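Local coordinates for protein 2-oxoglutarate-dependent dioxygenase DAO (Oryza sativa subsp. indica, PDB 6KUN) that probably catalyses the iron- and 2-oxoglutarate-dependent oxidation of the auxin indole-3-acetic acid to inactive 2-oxoindole-3-acetic acid, at residues 147-151 with 251-255; 173-177 with 280-284. All coordinates share one frame; numbering follows the deposited sequence.

Interaction 1. Residues 147-151 with 251-255; sequences QDWPC and APKDD
Trp149 and Pro252 form a CH-pi contact beside the jelly-roll core, where the approach to strand 151-158 meets the loop leaving strand 242-249. Pro252 CA stands 3.5 Å from the centroid of the five-membered ring of Trp149, only 2° off its normal, and Pro252 CG lies over the same face, 3.5 Å from Trp149 CZ2. The Ala251-Pro252 peptide completes this cover, with the proline nitrogen above the middle of the indole. With CG beside its own backbone N (chi1 -74°), Trp149 presents this face to the proline, while Phe146 and Phe178 meet the indole edge-to-face. Pro150 CD adds to the close packing, 3.2 Å from Ala251 O. Pro252 begins a type I turn closed by Asp255 N on its carbonyl oxygen.

On the solvent side the contact is looser, and no direct hydrogen bond joins the two segments. Asp148 and the stem of Lys253 cross at about a right angle, with Asp148 OD2 3.2 Å from Lys253 CB, yet the charged ends stay apart, OD2 lying 6.1 Å from Lys253 NZ. Water mediates the polar link between Asp148 and Lys253: one molecule donates to Asp148 OD1 at 3.1 Å and accepts from Lys253 N at 3.3 Å.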
loop_
_atom_site.group_PDB
_atom_site.type_symbol
_atom_site.label_atom_id
_atom_site.label_comp_id
_atom_site.label_asym_id
_atom_site.label_seq_id
_atom_site.Cartn_x
_atom_site.Cartn_y
_atom_site.Cartn_z
ATOM N N GLN B 147 6.878 12.918 -26.853
ATOM C CA GLN B 147 6.833 11.463 -26.976
ATOM C C GLN B 147 8.212 10.834 -27.201
ATOM O O GLN B 147 8.456 9.708 -26.748
ATOM C CB GLN B 147 5.880 11.092 -28.118
ATOM C CG GLN B 147 5.706 9.611 -28.332
ATOM C CD GLN B 147 5.122 8.909 -27.120
ATOM O OE1 GLN B 147 4.423 9.509 -26.309
ATOM N NE2 GLN B 147 5.420 7.618 -26.993
ATOM N N ASP B 148 9.135 11.521 -27.876
ATOM C CA ASP B 148 10.377 10.851 -28.248
ATOM C C ASP B 148 11.592 11.390 -27.501
ATOM O O ASP B 148 12.736 11.024 -27.808
ATOM C CB ASP B 148 10.595 10.947 -29.759
ATOM C CG ASP B 148 11.147 12.281 -30.179
ATOM O OD1 ASP B 148 10.702 13.318 -29.658
ATOM O OD2 ASP B 148 12.046 12.283 -31.048
ATOM N N TRP B 149 11.379 12.272 -26.527
ATOM C CA TRP B 149 12.476 12.708 -25.688
ATOM C C TRP B 149 13.053 11.498 -24.940
ATOM O O TRP B 149 12.296 10.751 -24.308
ATOM C CB TRP B 149 11.995 13.754 -24.685
ATOM C CG TRP B 149 11.721 15.125 -25.227
ATOM C CD1 TRP B 149 11.250 15.461 -26.464
ATOM C CD2 TRP B 149 11.863 16.355 -24.493
ATOM N NE1 TRP B 149 11.116 16.840 -26.556
ATOM C CE2 TRP B 149 11.516 17.407 -25.368
ATOM C CE3 TRP B 149 12.326 16.670 -23.210
ATOM C CZ2 TRP B 149 11.554 18.732 -24.978
ATOM C CZ3 TRP B 149 12.378 18.005 -22.840
ATOM C CH2 TRP B 149 11.987 19.005 -23.709
ATOM N N PRO B 150 14.372 11.322 -24.924
ATOM C CA PRO B 150 14.965 10.276 -24.086
ATOM C C PRO B 150 14.532 10.353 -22.629
ATOM O O PRO B 150 14.365 11.438 -22.051
ATOM C CB PRO B 150 16.468 10.511 -24.253
ATOM C CG PRO B 150 16.578 10.991 -25.679
ATOM C CD PRO B 150 15.389 11.958 -25.786
ATOM N N CYS B 151 14.380 9.165 -22.028
ATOM C CA CYS B 151 13.947 9.012 -20.640
ATOM C C CYS B 151 14.820 7.985 -19.949
ATOM O O CYS B 151 15.352 7.064 -20.579
ATOM C CB CYS B 151 12.482 8.553 -20.521
ATOM S SG CYS B 151 11.227 9.783 -20.993
ATOM N N ALA B 251 15.525 15.330 -22.113
ATOM C CA ALA B 251 15.721 16.459 -23.023
ATOM C C ALA B 251 15.285 16.061 -24.419
ATOM O O ALA B 251 14.944 14.899 -24.628
ATOM C CB ALA B 251 17.178 16.919 -23.033
ATOM N N PRO B 252 15.274 16.967 -25.394
ATOM C CA PRO B 252 14.793 16.573 -26.724
ATOM C C PRO B 252 15.705 15.531 -27.333
ATOM O O PRO B 252 16.827 15.299 -26.879
ATOM C CB PRO B 252 14.794 17.888 -27.514
ATOM C CG PRO B 252 14.693 18.967 -26.462
ATOM C CD PRO B 252 15.467 18.443 -25.293
ATOM N N LYS B 253 15.172 14.844 -28.351
ATOM C CA LYS B 253 15.919 13.783 -29.031
ATOM C C LYS B 253 17.202 14.299 -29.680
ATOM O O LYS B 253 18.224 13.599 -29.691
ATOM C CB LYS B 253 15.007 13.141 -30.100
ATOM C CG LYS B 253 15.640 11.994 -30.874
ATOM C CD LYS B 253 15.980 10.856 -29.941
ATOM C CE LYS B 253 16.338 9.590 -30.694
ATOM N NZ LYS B 253 16.660 8.484 -29.746
ATOM N N ASP B 254 17.172 15.503 -30.258
ATOM C CA ASP B 254 18.399 16.101 -30.806
ATOM C C ASP B 254 19.305 16.664 -29.710
ATOM O O ASP B 254 20.325 17.270 -30.011
ATOM C CB ASP B 254 18.059 17.180 -31.857
ATOM C CG ASP B 254 17.379 18.443 -31.275
ATOM O OD1 ASP B 254 17.352 18.648 -30.041
ATOM O OD2 ASP B 254 16.877 19.262 -32.087
ATOM N N ASP B 255 18.959 16.453 -28.447
ATOM C CA ASP B 255 19.748 16.818 -27.280
ATOM C C ASP B 255 19.900 18.323 -27.059
ATOM O O ASP B 255 20.619 18.738 -26.131
ATOM C CB ASP B 255 21.136 16.200 -27.305
ATOM C CG ASP B 255 21.692 15.936 -25.910
ATOM O OD1 ASP B 255 20.960 15.371 -25.072
ATOM O OD2 ASP B 255 22.861 16.276 -25.647
HETATM O O HOH W 1 13.900 8.190 -27.755
HETATM O O HOH W 2 12.365 15.978 -29.580
#

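Interaction 2. Residues 173-177 with 280-284; sequences HTDSG and YRRLR. With IAC (1H-indol-3-ylacetic acid), chain H; AKG (2-oxoglutaric acid), chain G.
Arg284 reaches from its helix to Thr174 with the end of its guanidinium, two nitrogens gripping two oxygens. NH1 bonds Thr174 OG1 at 3.0 Å, nearly in the guanidinium plane, whereas NH2 meets Thr174 O, also at 3.0 Å, with the carbonyl oxygen tilted 23° out of that plane; a weak bond from NH1 to the same carbonyl supplements them. A bend at chi3 (50°) turns the arginine's flat end so that Ser176 CB sits 3.7 Å above one face, while the indole of bound indole-3-acetic acid meets its edge. Ser176 OG lies 3.1 Å from the indole nitrogen and is hydrogen-bonded to Tyr277 OH. Asp217 forms a salt bridge with Arg284 NH1 and is hydrogen-bonded to Thr174 OG1 through OD1 and to Tyr280 OH through OD2. A leucine in place of Arg284 would probably leave the Thr174 carbonyl and the Asp217 carboxylate without their cationic mate. His173 and Asp175, the first two predicted iron ligands (His-X-Asp, completed by His232), border bound 2-oxoglutarate; His173 NE2 makes a weak hydrogen bond, 3.5 Å, to its O2. Helix 277-287 packs against the loop between strands 168-173 and 179-183, beside the start of helix 217-222.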
loop_
_atom_site.group_PDB
_atom_site.type_symbol
_atom_site.label_atom_id
_atom_site.label_comp_id
_atom_site.label_asym_id
_atom_site.label_seq_id
_atom_site.Cartn_x
_atom_site.Cartn_y
_atom_site.Cartn_z
ATOM N N HIS B 173 20.146 17.977 -4.114
ATOM C CA HIS B 173 20.475 18.163 -5.510
ATOM C C HIS B 173 19.203 18.499 -6.265
ATOM O O HIS B 173 18.090 18.378 -5.744
ATOM C CB HIS B 173 21.085 16.897 -6.093
ATOM C CG HIS B 173 20.117 15.755 -6.122
ATOM N ND1 HIS B 173 19.589 15.198 -4.974
ATOM C CD2 HIS B 173 19.542 15.095 -7.150
ATOM C CE1 HIS B 173 18.758 14.226 -5.293
ATOM N NE2 HIS B 173 18.717 14.142 -6.607
ATOM N N THR B 174 19.390 18.881 -7.518
ATOM C CA THR B 174 18.309 18.997 -8.488
ATOM C C THR B 174 18.509 17.846 -9.466
ATOM O O THR B 174 19.614 17.361 -9.627
ATOM C CB THR B 174 18.310 20.333 -9.239
ATOM O OG1 THR B 174 19.574 20.510 -9.908
ATOM C CG2 THR B 174 18.003 21.512 -8.306
ATOM N N ASP B 175 17.438 17.456 -10.139
ATOM C CA ASP B 175 17.566 16.603 -11.304
ATOM C C ASP B 175 18.056 17.446 -12.472
ATOM O O ASP B 175 17.572 18.560 -12.671
ATOM C CB ASP B 175 16.220 15.973 -11.670
ATOM C CG ASP B 175 15.657 15.098 -10.570
ATOM O OD1 ASP B 175 16.432 14.638 -9.706
ATOM O OD2 ASP B 175 14.439 14.863 -10.581
ATOM N N SER B 176 18.958 16.888 -13.295
ATOM C CA SER B 176 19.492 17.652 -14.419
ATOM C C SER B 176 18.456 17.824 -15.525
ATOM O O SER B 176 18.508 18.812 -16.281
ATOM C CB SER B 176 20.727 16.949 -15.004
ATOM O OG SER B 176 20.395 15.649 -15.436
ATOM N N GLY B 177 17.506 16.888 -15.612
ATOM C CA GLY B 177 16.586 16.794 -16.722
ATOM C C GLY B 177 15.399 17.734 -16.647
ATOM O O GLY B 177 15.355 18.677 -15.857
ATOM N N TYR B 280 25.672 19.599 -20.606
ATOM C CA TYR B 280 25.318 20.108 -19.288
ATOM C C TYR B 280 25.565 19.054 -18.216
ATOM O O TYR B 280 26.056 19.379 -17.130
ATOM C CB TYR B 280 23.855 20.593 -19.266
ATOM C CG TYR B 280 23.487 21.127 -17.919
ATOM C CD1 TYR B 280 24.142 22.232 -17.375
ATOM C CD2 TYR B 280 22.537 20.482 -17.151
ATOM C CE1 TYR B 280 23.829 22.680 -16.106
ATOM C CE2 TYR B 280 22.224 20.923 -15.900
ATOM C CZ TYR B 280 22.866 22.013 -15.387
ATOM O OH TYR B 280 22.524 22.414 -14.131
ATOM N N ARG B 281 25.266 17.774 -18.517
ATOM C CA ARG B 281 25.601 16.697 -17.580
ATOM C C ARG B 281 27.093 16.636 -17.276
ATOM O O ARG B 281 27.490 16.491 -16.119
ATOM C CB ARG B 281 25.135 15.361 -18.143
ATOM C CG ARG B 281 23.656 15.155 -18.092
ATOM C CD ARG B 281 23.275 13.742 -18.539
ATOM N NE ARG B 281 23.844 12.694 -17.695
ATOM C CZ ARG B 281 23.915 11.411 -18.053
ATOM N NH1 ARG B 281 23.448 11.043 -19.227
ATOM N NH2 ARG B 281 24.440 10.520 -17.238
ATOM N N ARG B 282 27.929 16.715 -18.321
ATOM C CA ARG B 282 29.371 16.802 -18.134
ATOM C C ARG B 282 29.724 17.924 -17.175
ATOM O O ARG B 282 30.523 17.741 -16.246
ATOM C CB ARG B 282 30.065 17.060 -19.467
ATOM C CG ARG B 282 29.945 15.994 -20.492
ATOM C CD ARG B 282 30.773 16.393 -21.739
ATOM N NE ARG B 282 32.178 16.639 -21.417
ATOM C CZ ARG B 282 33.141 15.728 -21.526
ATOM N NH1 ARG B 282 32.860 14.504 -21.946
ATOM N NH2 ARG B 282 34.386 16.018 -21.216
ATOM N N LEU B 283 29.147 19.113 -17.413
ATOM C CA LEU B 283 29.457 20.282 -16.600
ATOM C C LEU B 283 29.083 20.069 -15.138
ATOM O O LEU B 283 29.818 20.498 -14.249
ATOM C CB LEU B 283 28.741 21.509 -17.166
ATOM C CG LEU B 283 29.100 22.881 -16.580
ATOM C CD1 LEU B 283 30.487 23.310 -16.969
ATOM C CD2 LEU B 283 28.052 23.926 -17.013
ATOM N N ARG B 284 27.939 19.434 -14.858
ATOM C CA ARG B 284 27.611 19.093 -13.475
ATOM C C ARG B 284 28.661 18.137 -12.910
ATOM O O ARG B 284 29.165 18.327 -11.793
ATOM C CB ARG B 284 26.199 18.469 -13.381
ATOM C CG ARG B 284 25.044 19.507 -13.520
ATOM C CD ARG B 284 23.611 18.868 -13.597
ATOM N NE ARG B 284 23.375 17.895 -12.531
ATOM C CZ ARG B 284 22.478 18.008 -11.536
ATOM N NH1 ARG B 284 21.703 19.043 -11.447
ATOM N NH2 ARG B 284 22.376 17.027 -10.651
HETATM C C IAC H . 23.846 14.459 -12.902
HETATM C C1 IAC H . 24.113 13.134 -12.974
HETATM C C2 IAC H . 24.952 12.514 -12.015
HETATM C C3 IAC H . 25.495 13.262 -10.999
HETATM C C4 IAC H . 25.210 14.614 -10.921
HETATM C C5 IAC H . 24.414 15.195 -11.877
HETATM C C7 IAC H . 23.466 12.647 -14.045
HETATM C C8 IAC H . 22.780 13.675 -14.665
HETATM C C17 IAC H . 23.373 11.255 -14.665
HETATM C C18 IAC H . 22.357 10.365 -13.972
HETATM N N IAC H . 23.021 14.804 -13.948
HETATM O O2 IAC H . 22.618 9.135 -13.865
HETATM O O3 IAC H . 21.272 10.841 -13.541
HETATM C C1 AKG G . 15.425 11.736 -7.108
HETATM O O1 AKG G . 14.225 11.506 -7.370
HETATM O O2 AKG G . 16.228 12.135 -7.979
HETATM C C2 AKG G . 15.904 11.532 -5.744
HETATM O O5 AKG G . 16.389 12.460 -5.119
HETATM C C3 AKG G . 15.796 10.164 -5.112
HETATM C C4 AKG G . 14.448 9.548 -5.463
HETATM C C5 AKG G . 14.329 8.192 -4.810
HETATM O O3 AKG G . 13.478 8.037 -3.907
HETATM O O4 AKG G . 15.086 7.275 -5.196
#

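From the N terminus, the chain passes through 147-151 at the entry to strand 151-158, then 173-177 between strands 168-173 and 179-183. After the remaining jelly-roll strands it returns at 251-255, closing the loop of interaction 1, and at 280-284 on helix 277-287 it closes that of interaction 2. The segments alternate, so the two loops cross and neither encloses the other. Interaction 1 ties the chain entering strand 151-158 to that leaving strand 242-249, neighbours in the larger sheet; interaction 2 joins the last helix, 277-287, to the loop beside the bound indole-3-acetic acid. Their centres are about 16 Å and their nearest atoms about 6 Å apart. Tyr277 connects them, contacting Ala251 and Asp255 and bonding Ser176.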